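Local coordinates for intracellular serine protease (Bacillus licheniformis, PDB 4ZOQ), which cleaves peptide bonds sequence-specifically as a lanthipeptide protease, probably acting as a serine endopeptidase of the subtilase family, at residues V47-S52 with T88-M93; L54-P59 with I103-V108; V246-P251 with T275-P280. All coordinates share one frame; numbering follows the deposited sequence.

Contact 1: residues V47-S52 with T88-M93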
loop_
_atom_site.group_PDB
_atom_site.type_symbol
_atom_site.label_atom_id
_atom_site.label_comp_id
_atom_site.label_asym_id
_atom_site.label_seq_id
_atom_site.Cartn_x
_atom_site.Cartn_y
_atom_site.Cartn_z
ATOM N N VAL B 47 -3.204 10.588 -2.345
ATOM C CA VAL B 47 -2.895 9.173 -2.174
ATOM C C VAL B 47 -2.597 8.917 -0.703
ATOM O O VAL B 47 -1.716 9.553 -0.118
ATOM C CB VAL B 47 -1.690 8.731 -3.054
ATOM C CG1 VAL B 47 -1.309 7.285 -2.785
ATOM C CG2 VAL B 47 -1.989 8.959 -4.546
ATOM N N ALA B 48 -3.357 8.009 -0.099
ATOM C CA ALA B 48 -3.156 7.653 1.297
ATOM C C ALA B 48 -2.060 6.596 1.428
ATOM O O ALA B 48 -2.082 5.567 0.764
ATOM C CB ALA B 48 -4.437 7.170 1.909
ATOM N N LEU B 49 -1.086 6.895 2.269
ATOM C CA LEU B 49 0.057 6.041 2.499
ATOM C C LEU B 49 -0.084 5.285 3.815
ATOM O O LEU B 49 0.323 5.798 4.857
ATOM C CB LEU B 49 1.324 6.885 2.542
ATOM C CG LEU B 49 2.612 6.066 2.654
ATOM C CD1 LEU B 49 3.104 5.652 1.286
ATOM C CD2 LEU B 49 3.694 6.819 3.443
ATOM N N ILE B 50 -0.670 4.087 3.786
ATOM C CA ILE B 50 -0.843 3.311 5.021
ATOM C C ILE B 50 0.417 2.501 5.261
ATOM O O ILE B 50 0.577 1.407 4.729
ATOM C CB ILE B 50 -2.069 2.375 4.956
ATOM C CG1 ILE B 50 -3.323 3.194 4.710
ATOM C CG2 ILE B 50 -2.203 1.573 6.221
ATOM C CD1 ILE B 50 -4.531 2.442 4.725
ATOM N N ASP B 51 1.301 3.018 6.102
ATOM C CA ASP B 51 2.640 2.480 6.158
ATOM C C ASP B 51 3.238 2.820 7.513
ATOM O O ASP B 51 2.510 2.911 8.502
ATOM C CB ASP B 51 3.500 3.052 5.022
ATOM C CG ASP B 51 4.485 2.024 4.433
ATOM O OD1 ASP B 51 5.371 1.524 5.172
ATOM O OD2 ASP B 51 4.428 1.779 3.213
ATOM N N SER B 52 4.558 2.996 7.544
ATOM C CA SER B 52 5.308 3.199 8.790
ATOM C C SER B 52 5.583 4.676 9.105
ATOM O O SER B 52 6.543 5.003 9.812
ATOM C CB SER B 52 6.631 2.431 8.752
ATOM O OG SER B 52 7.550 3.059 7.881
ATOM N N THR B 88 8.637 5.792 3.818
ATOM C CA THR B 88 9.395 6.727 2.987
ATOM C C THR B 88 9.855 6.085 1.690
ATOM O O THR B 88 9.882 6.733 0.651
ATOM C CB THR B 88 10.599 7.288 3.748
ATOM O OG1 THR B 88 10.111 7.972 4.904
ATOM C CG2 THR B 88 11.381 8.272 2.899
ATOM N N GLN B 89 10.233 4.817 1.743
ATOM C CA GLN B 89 10.583 4.142 0.502
ATOM C C GLN B 89 9.322 3.996 -0.381
ATOM O O GLN B 89 9.351 4.302 -1.580
ATOM C CB GLN B 89 11.210 2.780 0.790
ATOM C CG GLN B 89 12.483 2.899 1.609
ATOM C CD GLN B 89 13.140 1.556 1.873
ATOM O OE1 GLN B 89 12.635 0.749 2.651
ATOM N NE2 GLN B 89 14.262 1.304 1.203
ATOM N N THR B 90 8.208 3.594 0.230
ATOM C CA THR B 90 6.944 3.455 -0.485
ATOM C C THR B 90 6.513 4.810 -1.082
ATOM O O THR B 90 6.189 4.909 -2.270
ATOM C CB THR B 90 5.860 2.890 0.435
ATOM O OG1 THR B 90 6.317 1.647 0.988
ATOM C CG2 THR B 90 4.564 2.671 -0.307
ATOM N N ALA B 91 6.590 5.860 -0.277
ATOM C CA ALA B 91 6.225 7.206 -0.734
ATOM C C ALA B 91 6.983 7.646 -2.002
ATOM O O ALA B 91 6.413 8.260 -2.904
ATOM C CB ALA B 91 6.474 8.206 0.394
ATOM N N GLY B 92 8.282 7.365 -2.046
ATOM C CA GLY B 92 9.080 7.738 -3.188
ATOM C C GLY B 92 8.603 7.072 -4.461
ATOM O O GLY B 92 8.680 7.676 -5.531
ATOM N N MET B 93 8.049 5.868 -4.368
ATOM C CA MET B 93 7.630 5.226 -5.599
ATOM C C MET B 93 6.368 5.884 -6.144
ATOM O O MET B 93 6.203 5.980 -7.367
ATOM C CB MET B 93 7.411 3.735 -5.411
ATOM C CG MET B 93 8.644 2.987 -4.982
ATOM S SD MET B 93 10.115 3.504 -5.850
ATOM C CE MET B 93 11.020 1.931 -5.932
#
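L49 and D51 on strand 46-51 meet T90 and A91 on helix 86-97 where the helix of a beta-alpha-beta crossover in the subtilisin-like fold packs on its first strand. The helix returns over the sheet and leads into the neighbouring parallel strand 102-110; the two local axes run nearly antiparallel, at 153°, with 9.2 Å between them. The tight end is at D51, assigned by rule to the charge relay system. Its OD2 lies 2.9 Å from T90 OG1, the two side chains approaching head-on, while OD1 bonds to H86 ND1. S52 N adds a weak, bent bond to OD1, at 134°, so the carboxylate is approached at both oxygens. H86 O is a second partner of the T90 hydroxyl. With chi1 at -56°, OG1 sits beside the backbone N, and CG2, anti to that nitrogen, is left to meet L49 CD1 at 3.7 Å. A valine in place of T90 would keep the bulk but lose the hydroxyl, and D51 OD2 would probably be left without its partner on the helix, with OD1 still bonded to H86. Farther from the carboxylate the fit slackens, although the residues that touch are all buried. A48 and I50 turn to the other side of the sheet and pack on helix 116-128, and L49 carries the apolar contact with the helix, its CD1 3.8 Å from A91 N. A91 CB lies 4.3 Å from L49 CD1 and 4.4 Å from L49 CD2.

Contact 2: residues L54-P59 with I103-V108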
loop_
_atom_site.group_PDB
_atom_site.type_symbol
_atom_site.label_atom_id
_atom_site.label_comp_id
_atom_site.label_asym_id
_atom_site.label_seq_id
_atom_site.Cartn_x
_atom_site.Cartn_y
_atom_site.Cartn_z
ATOM N N LEU B 54 6.317 8.727 7.764
ATOM C CA LEU B 54 6.921 9.376 6.619
ATOM C C LEU B 54 7.925 10.398 7.068
ATOM O O LEU B 54 7.694 11.144 8.008
ATOM C CB LEU B 54 5.845 10.014 5.738
ATOM C CG LEU B 54 6.226 10.731 4.443
ATOM C CD1 LEU B 54 7.056 9.834 3.539
ATOM C CD2 LEU B 54 4.991 11.140 3.718
ATOM N N ASP B 55 9.044 10.424 6.363
ATOM C CA ASP B 55 10.061 11.434 6.541
ATOM C C ASP B 55 9.575 12.740 5.903
ATOM O O ASP B 55 9.809 13.013 4.722
ATOM C CB ASP B 55 11.372 10.938 5.924
ATOM C CG ASP B 55 12.533 11.841 6.219
ATOM O OD1 ASP B 55 12.564 12.422 7.326
ATOM O OD2 ASP B 55 13.425 11.954 5.347
ATOM N N LEU B 56 8.894 13.538 6.722
ATOM C CA LEU B 56 8.099 14.697 6.291
ATOM C C LEU B 56 8.898 15.794 5.601
ATOM O O LEU B 56 8.339 16.605 4.855
ATOM C CB LEU B 56 7.362 15.285 7.498
ATOM C CG LEU B 56 6.413 14.295 8.177
ATOM C CD1 LEU B 56 5.859 14.857 9.482
ATOM C CD2 LEU B 56 5.281 13.970 7.225
ATOM N N ASP B 57 10.191 15.871 5.888
ATOM C CA ASP B 57 10.960 16.950 5.309
ATOM C C ASP B 57 12.022 16.448 4.306
ATOM O O ASP B 57 12.978 17.171 3.983
ATOM C CB ASP B 57 11.616 17.754 6.444
ATOM C CG ASP B 57 11.942 19.179 6.041
ATOM O OD1 ASP B 57 11.138 19.778 5.281
ATOM O OD2 ASP B 57 13.003 19.694 6.465
ATOM N N HIS B 58 11.834 15.245 3.780
ATOM C CA HIS B 58 12.692 14.729 2.713
ATOM C C HIS B 58 12.594 15.669 1.514
ATOM O O HIS B 58 11.490 16.038 1.111
ATOM C CB HIS B 58 12.308 13.289 2.322
ATOM C CG HIS B 58 13.319 12.604 1.447
ATOM N ND1 HIS B 58 13.508 12.933 0.118
ATOM C CD2 HIS B 58 14.212 11.623 1.720
ATOM C CE1 HIS B 58 14.463 12.177 -0.391
ATOM N NE2 HIS B 58 14.906 11.372 0.559
ATOM N N PRO B 59 13.748 16.090 0.966
ATOM C CA PRO B 59 13.790 17.079 -0.125
ATOM C C PRO B 59 12.868 16.725 -1.283
ATOM O O PRO B 59 12.229 17.599 -1.878
ATOM C CB PRO B 59 15.259 17.038 -0.596
ATOM C CG PRO B 59 16.011 16.475 0.543
ATOM C CD PRO B 59 15.083 15.547 1.276
ATOM N N ILE B 103 0.542 13.342 -0.920
ATOM C CA ILE B 103 0.707 12.063 -0.248
ATOM C C ILE B 103 0.413 12.238 1.238
ATOM O O ILE B 103 1.034 13.058 1.892
ATOM C CB ILE B 103 2.142 11.484 -0.423
ATOM C CG1 ILE B 103 2.441 11.141 -1.882
ATOM C CG2 ILE B 103 2.336 10.246 0.431
ATOM C CD1 ILE B 103 3.943 10.915 -2.163
ATOM N N THR B 104 -0.504 11.448 1.783
ATOM C CA THR B 104 -0.822 11.551 3.205
ATOM C C THR B 104 -0.448 10.287 3.964
ATOM O O THR B 104 -1.001 9.222 3.695
ATOM C CB THR B 104 -2.321 11.788 3.443
ATOM O OG1 THR B 104 -2.815 12.819 2.576
ATOM C CG2 THR B 104 -2.574 12.136 4.901
ATOM N N PRO B 105 0.432 10.416 4.966
ATOM C CA PRO B 105 0.876 9.248 5.744
ATOM C C PRO B 105 -0.153 8.850 6.806
ATOM O O PRO B 105 -0.578 9.708 7.583
ATOM C CB PRO B 105 2.177 9.733 6.403
ATOM C CG PRO B 105 1.966 11.235 6.577
ATOM C CD PRO B 105 1.056 11.678 5.427
ATOM N N TYR B 106 -0.581 7.587 6.785
ATOM C CA TYR B 106 -1.350 6.984 7.860
ATOM C C TYR B 106 -0.491 5.924 8.504
ATOM O O TYR B 106 -0.449 4.778 8.024
ATOM C CB TYR B 106 -2.650 6.364 7.353
ATOM C CG TYR B 106 -3.680 7.373 6.881
ATOM C CD1 TYR B 106 -3.502 8.076 5.692
ATOM C CD2 TYR B 106 -4.823 7.619 7.619
ATOM C CE1 TYR B 106 -4.433 8.987 5.249
ATOM C CE2 TYR B 106 -5.777 8.534 7.184
ATOM C CZ TYR B 106 -5.571 9.215 5.999
ATOM O OH TYR B 106 -6.503 10.124 5.560
ATOM N N GLN B 107 0.183 6.306 9.589
ATOM C CA GLN B 107 1.182 5.460 10.245
ATOM C C GLN B 107 0.559 4.366 11.103
ATOM O O GLN B 107 0.020 4.626 12.178
ATOM C CB GLN B 107 2.137 6.313 11.095
ATOM C CG GLN B 107 3.199 5.475 11.796
ATOM C CD GLN B 107 4.343 6.317 12.337
ATOM O OE1 GLN B 107 4.300 7.541 12.285
ATOM N NE2 GLN B 107 5.393 5.663 12.798
ATOM N N VAL B 108 0.625 3.139 10.612
ATOM C CA VAL B 108 0.071 2.000 11.336
ATOM C C VAL B 108 1.124 0.944 11.620
ATOM O O VAL B 108 0.831 -0.096 12.194
ATOM C CB VAL B 108 -1.084 1.375 10.558
ATOM C CG1 VAL B 108 -2.151 2.412 10.277
ATOM C CG2 VAL B 108 -0.575 0.784 9.245
#
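L54 lays its side chain across the ring of P105 at roughly a right angle, so the leucine meets the proline at more than one point. L54 CB is the nearest atom, 3.7 Å from P105 CB, and the CD2 methyl comes down beside the same part of the ring, 4.1 Å from P105 CB and 4.2 Å from P105 CG. CG is anti to the backbone N, chi1 -178°, and with chi2 at 54° it is CD2 that carries on the extended chain to the strand. The same CD2 methyl extends to I103 CG2 at 4.3 Å, so a single methyl bridges two residues two apart on the strand.

Strand 102-110 is the neighbour of strand 46-51 in the central, mostly parallel sheet of the subtilisin-like fold. I103 and P105 point from it toward the 54-59 loop, while T104 and Y106 project from the other side, where Y106 packs on helix 116-128. L54 also touches T88 and A91 of helix 86-97, so it lies where helix and sheet meet.

L56 sets out across the line to the strand, but its end comes nearer. CD1 continues the extended chain, and CD2, the side branch, lies 4.3 Å from P105 CG. Between L54 and the bend, D55 is the centre of an inverse gamma turn, and its carbonyl then accepts the H58 N-H in a type I turn from D55 to H58. The H58 ring has P59 CD over one face and D55 OD2 at its edge, in the ring plane; its NE2 bonds to G268 O.

Contact 3: residues V246-P251 with T275-P280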
loop_
_atom_site.group_PDB
_atom_site.type_symbol
_atom_site.label_atom_id
_atom_site.label_comp_id
_atom_site.label_asym_id
_atom_site.label_seq_id
_atom_site.Cartn_x
_atom_site.Cartn_y
_atom_site.Cartn_z
ATOM N N VAL B 246 16.344 -1.394 -7.128
ATOM C CA VAL B 246 15.705 -0.133 -7.467
ATOM C C VAL B 246 16.039 0.929 -6.431
ATOM O O VAL B 246 16.176 0.625 -5.239
ATOM C CB VAL B 246 14.152 -0.285 -7.619
ATOM C CG1 VAL B 246 13.845 -1.236 -8.768
ATOM C CG2 VAL B 246 13.458 -0.746 -6.318
ATOM N N LEU B 247 16.204 2.173 -6.877
ATOM C CA LEU B 247 16.470 3.248 -5.928
ATOM C C LEU B 247 15.188 3.628 -5.176
ATOM O O LEU B 247 14.097 3.633 -5.741
ATOM C CB LEU B 247 17.071 4.476 -6.625
ATOM C CG LEU B 247 17.868 5.410 -5.697
ATOM C CD1 LEU B 247 19.088 4.679 -5.178
ATOM C CD2 LEU B 247 18.286 6.700 -6.377
ATOM N N THR B 248 15.347 3.964 -3.904
ATOM C CA THR B 248 14.259 4.447 -3.053
ATOM C C THR B 248 14.660 5.740 -2.342
ATOM O O THR B 248 15.844 5.980 -2.028
ATOM C CB THR B 248 13.900 3.410 -1.967
ATOM O OG1 THR B 248 15.053 3.157 -1.132
ATOM C CG2 THR B 248 13.464 2.112 -2.584
ATOM N N THR B 249 13.669 6.558 -2.038
ATOM C CA THR B 249 13.899 7.646 -1.104
ATOM C C THR B 249 13.922 7.024 0.276
ATOM O O THR B 249 13.084 6.192 0.626
ATOM C CB THR B 249 12.843 8.746 -1.204
ATOM O OG1 THR B 249 11.550 8.141 -1.239
ATOM C CG2 THR B 249 13.017 9.552 -2.479
ATOM N N TYR B 250 14.912 7.433 1.054
ATOM C CA TYR B 250 15.159 6.866 2.370
ATOM C C TYR B 250 15.298 8.059 3.323
ATOM O O TYR B 250 15.745 9.133 2.881
ATOM C CB TYR B 250 16.406 5.984 2.323
ATOM C CG TYR B 250 16.506 4.964 3.437
ATOM C CD1 TYR B 250 15.581 3.918 3.540
ATOM C CD2 TYR B 250 17.559 5.011 4.348
ATOM C CE1 TYR B 250 15.675 2.975 4.550
ATOM C CE2 TYR B 250 17.671 4.071 5.355
ATOM C CZ TYR B 250 16.727 3.053 5.448
ATOM O OH TYR B 250 16.845 2.132 6.443
ATOM N N PRO B 251 14.828 7.917 4.584
ATOM C CA PRO B 251 14.836 9.063 5.510
ATOM C C PRO B 251 16.211 9.735 5.546
ATOM O O PRO B 251 17.224 9.094 5.804
ATOM C CB PRO B 251 14.477 8.434 6.850
ATOM C CG PRO B 251 13.669 7.218 6.499
ATOM C CD PRO B 251 14.305 6.694 5.232
ATOM N N THR B 275 7.691 -6.149 -3.409
ATOM C CA THR B 275 6.319 -5.850 -3.809
ATOM C C THR B 275 5.848 -4.569 -3.105
ATOM O O THR B 275 4.965 -3.854 -3.594
ATOM C CB THR B 275 5.307 -7.004 -3.505
ATOM O OG1 THR B 275 5.378 -7.367 -2.126
ATOM C CG2 THR B 275 5.572 -8.246 -4.360
ATOM N N SER B 276 6.439 -4.250 -1.965
ATOM C CA SER B 276 6.040 -3.015 -1.290
ATOM C C SER B 276 6.459 -1.789 -2.096
ATOM O O SER B 276 6.013 -0.682 -1.861
ATOM C CB SER B 276 6.655 -2.949 0.104
ATOM O OG SER B 276 8.058 -2.750 0.033
ATOM N N LEU B 277 7.334 -2.022 -3.063
ATOM C CA LEU B 277 7.814 -0.989 -3.943
ATOM C C LEU B 277 7.106 -1.072 -5.294
ATOM O O LEU B 277 7.166 -0.141 -6.085
ATOM C CB LEU B 277 9.321 -1.120 -4.122
ATOM C CG LEU B 277 10.103 -1.058 -2.808
ATOM C CD1 LEU B 277 11.589 -1.202 -3.072
ATOM C CD2 LEU B 277 9.789 0.223 -2.000
ATOM N N ALA B 278 6.414 -2.176 -5.545
ATOM C CA ALA B 278 5.703 -2.307 -6.798
ATOM C C ALA B 278 4.346 -1.691 -6.684
ATOM O O ALA B 278 3.947 -0.930 -7.568
ATOM C CB ALA B 278 5.594 -3.763 -7.231
ATOM N N ALA B 279 3.639 -2.015 -5.599
ATOM C CA ALA B 279 2.279 -1.513 -5.410
ATOM C C ALA B 279 2.145 0.024 -5.532
ATOM O O ALA B 279 1.219 0.493 -6.202
ATOM C CB ALA B 279 1.710 -1.999 -4.086
ATOM N N PRO B 280 3.036 0.804 -4.884
ATOM C CA PRO B 280 2.894 2.260 -5.004
ATOM C C PRO B 280 3.155 2.832 -6.413
ATOM O O PRO B 280 2.641 3.926 -6.722
ATOM C CB PRO B 280 3.938 2.803 -4.017
ATOM C CG PRO B 280 4.876 1.683 -3.764
ATOM C CD PRO B 280 4.050 0.441 -3.882
#
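The helix segment carrying S276, the serine predicted for the charge relay, packs against strand 246-249 through one residue, L277, which meets V246 and T248. The leucine's CD1 methyl rests against two methyls of the strand, 3.8 Å from V246 CG2 and 3.8 Å from T248 CG2. Those two methyls are 4.7 Å apart, V246 CG2 to T248 CG2, on the side of the strand that faces the helix. The second branch, L277 CD2, adds a longer touch to T248 CG2 at 4.2 Å. V246 and L277 run alongside each other in opposite senses, whereas T248 crosses L277 at about a right angle.

The sequence here, Gly-Thr-Ser-Leu-Ala-Ala-Pro, is the serine signature of the subtilases, and its strand partner belongs to a two-stranded antiparallel pair, 246-249 with 269-272. Strand 269-272 runs directly into the signature, so L277 packs back on this pair, touching S272 as well. S276 itself takes no part in the touch, and its side chain touches H86.

Two torsions place these methyls. V246 puts CG2 between its backbone N and carbonyl carbon, chi1 -63°; T248, with chi1 60°, gives that inner place to OG1 and leaves CG2 anti to the carbonyl carbon, facing the leucine. The threonine is thereby split: its methyl serves the apolar contact, while OG1 hydrogen-bonds to S270 O on the partner strand and to Q89 NE2 on helix 86-97. M93 of that same helix packs on V246. Along the signature, A279 N bonds to T275 O at 3.0 Å, but P280 has no N-H to offer the preceding turn, and the helix is kinked there.

How the contacts relate
Helix 86-97 ties the three together. Contact 1 places it on the sheet, and contact 2 uses the next strand over: L49 N is 2.7 Å from T104 O and L49 O 2.8 Å from Y106 N, the two contact centres about 7 Å apart. T88 O is 2.9 Å from T249 OG1, joining contact 1 to contact 3 about 8 Å away, centre to centre. Contacts 2 and 3, with centres about 13 Å apart, meet where H58 CD2 packs 3.1 Å from Y250 O. Of the predicted charge relay, D51 lies in contact 1, S276 in contact 3 and H86 on helix 86-97; contact 2 holds none, its P105 side chain about 7 Å from that of D51.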